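Endo-beta-1,4-glucanase (Bacillus licheniformis, PDB 2JEN) hydrolyses internal beta-1,4-glucosidic linkages of plant cell-wall glucans, acting as a family 12 endoglucanase and xyloglucanase. Local coordinates at residues T219-L222 with A223-Q227. The protein carries 1 engineered substitution. Residues are numbered along the deposited sequence; the frame is centred on the assembly and turned at random.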
loop_
_atom_site.group_PDB
_atom_site.type_symbol
_atom_site.label_atom_id
_atom_site.label_comp_id
_atom_site.label_asym_id
_atom_site.label_seq_id
_atom_site.Cartn_x
_atom_site.Cartn_y
_atom_site.Cartn_z
ATOM N N THR A 219 -14.003 -19.955 36.231
ATOM C CA THR A 219 -13.171 -21.083 36.645
ATOM C C THR A 219 -13.819 -21.830 37.831
ATOM O O THR A 219 -13.705 -23.043 37.899
ATOM C CB THR A 219 -11.730 -20.646 36.962
ATOM O OG1 THR A 219 -11.708 -19.633 37.994
ATOM C CG2 THR A 219 -11.047 -20.108 35.699
ATOM N N ASN A 220 -14.479 -21.111 38.743
ATOM C CA ASN A 220 -15.226 -21.806 39.824
ATOM C C ASN A 220 -16.348 -22.669 39.277
ATOM O O ASN A 220 -16.587 -23.776 39.773
ATOM C CB ASN A 220 -15.801 -20.799 40.810
ATOM C CG ASN A 220 -14.786 -20.336 41.836
ATOM O OD1 ASN A 220 -13.674 -20.890 41.959
ATOM N ND2 ASN A 220 -15.177 -19.303 42.597
ATOM N N TYR A 221 -17.064 -22.206 38.256
ATOM C CA TYR A 221 -18.087 -23.049 37.615
ATOM C C TYR A 221 -17.426 -24.289 37.059
ATOM O O TYR A 221 -17.883 -25.397 37.307
ATOM C CB TYR A 221 -18.867 -22.273 36.555
ATOM C CG TYR A 221 -19.606 -23.115 35.554
ATOM C CD1 TYR A 221 -20.869 -23.636 35.847
ATOM C CD2 TYR A 221 -19.066 -23.427 34.307
ATOM C CE1 TYR A 221 -21.586 -24.360 34.887
ATOM C CE2 TYR A 221 -19.755 -24.127 33.371
ATOM C CZ TYR A 221 -21.002 -24.618 33.662
ATOM O OH TYR A 221 -21.646 -25.330 32.697
ATOM N N LEU A 222 -16.347 -24.150 36.314
ATOM C CA LEU A 222 -15.721 -25.313 35.704
ATOM C C LEU A 222 -15.150 -26.289 36.738
ATOM O O LEU A 222 -15.233 -27.497 36.553
ATOM C CB LEU A 222 -14.646 -24.845 34.706
ATOM C CG LEU A 222 -15.139 -24.101 33.478
ATOM C CD1 LEU A 222 -13.923 -23.509 32.733
ATOM C CD2 LEU A 222 -15.972 -24.980 32.575
ATOM N N ALA A 223 -14.550 -25.762 37.797
ATOM C CA ALA A 223 -13.922 -26.587 38.818
ATOM C C ALA A 223 -14.933 -27.172 39.781
ATOM O O ALA A 223 -14.980 -28.399 39.965
ATOM C CB ALA A 223 -12.877 -25.755 39.568
ATOM N N ASP A 224 -15.738 -26.317 40.392
ATOM C CA ASP A 224 -16.590 -26.754 41.512
ATOM C C ASP A 224 -17.933 -27.283 41.030
ATOM O O ASP A 224 -18.510 -28.193 41.663
ATOM C CB ASP A 224 -16.848 -25.565 42.441
ATOM C CG ASP A 224 -15.597 -25.034 43.107
ATOM O OD1 ASP A 224 -14.669 -25.824 43.358
ATOM O OD2 ASP A 224 -15.545 -23.792 43.355
ATOM N N SER A 225 -18.513 -26.712 39.980
ATOM C CA SER A 225 -19.823 -27.170 39.512
ATOM C C SER A 225 -19.717 -28.324 38.544
ATOM O O SER A 225 -20.504 -29.276 38.618
ATOM C CB SER A 225 -20.630 -26.042 38.889
ATOM O OG SER A 225 -20.836 -25.027 39.831
ATOM N N LYS A 226 -18.743 -28.300 37.630
ATOM C CA LYS A 226 -18.651 -29.326 36.586
ATOM C C LYS A 226 -17.557 -30.370 36.802
ATOM O O LYS A 226 -17.531 -31.369 36.105
ATOM C CB LYS A 226 -18.447 -28.663 35.212
ATOM C CG LYS A 226 -19.431 -27.571 34.907
ATOM C CD LYS A 226 -20.924 -27.953 34.988
ATOM C CE LYS A 226 -21.365 -28.912 33.920
ATOM N NZ LYS A 226 -22.858 -29.155 33.972
ATOM N N GLN A 227 -16.629 -30.120 37.732
ATOM C CA GLN A 227 -15.481 -30.998 37.978
ATOM C C GLN A 227 -14.633 -31.268 36.720
ATOM O O GLN A 227 -14.079 -32.356 36.498
ATOM C CB GLN A 227 -15.924 -32.313 38.633
ATOM C CG GLN A 227 -16.654 -32.095 39.976
ATOM C CD GLN A 227 -18.115 -31.740 39.828
ATOM O OE1 GLN A 227 -18.627 -30.886 40.563
ATOM N NE2 GLN A 227 -18.814 -32.414 38.896
#
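K226 lays its side chain over one face of the Y221 ring, a CH-pi contact in which CG stands 3.8 Å from the ring centroid, 20° off the normal and displaced toward the rim. Bent at chi2 and chi3, the stem slants across the ring, with CD 3.6 Å from Y221 OH. With CG anti to the backbone N (chi1 161°), the ring of Y221 swings toward the C-terminal end of the helix, where K226 meets it. A lysine suits this place because its aliphatic stem packs on the aromatic face while NZ forms a salt bridge with E173, whose OE2 also hydrogen-bonds Y221 OH. Replacing Y221 by an alanine would probably leave the K226 stem without its aromatic floor and E173 OE2 without the phenol hydroxyl.

The backbone here closes helix 215-225 in the largely beta fold of glycoside hydrolase family 12, a beta-sandwich (jelly roll). The amides of A223 and D224 make ordinary i to i+4 bonds to T219 O and N220 O. Y221 O instead takes two donors: a weak bond from S225 N (3.0 Å) and the wider i to i+5 bond of a pi-type turn from K226 N (3.0 Å). Q227 then leaves helical geometry with positive phi.

Among the polar side chains, N220 and D224 run side by side one turn apart, planes 30° from parallel, with N220 OD1 3.7 Å from D224 OD2. Amide oxygen and carboxylate so spaced can both meet one ammonium group: K231 NZ is salt-bridged to D224 OD2 and hydrogen-bonded to N220 OD1. On the buried side, the branched aliphatic L222 suits a setting of I156 and the aromatic F200, F202 and W228.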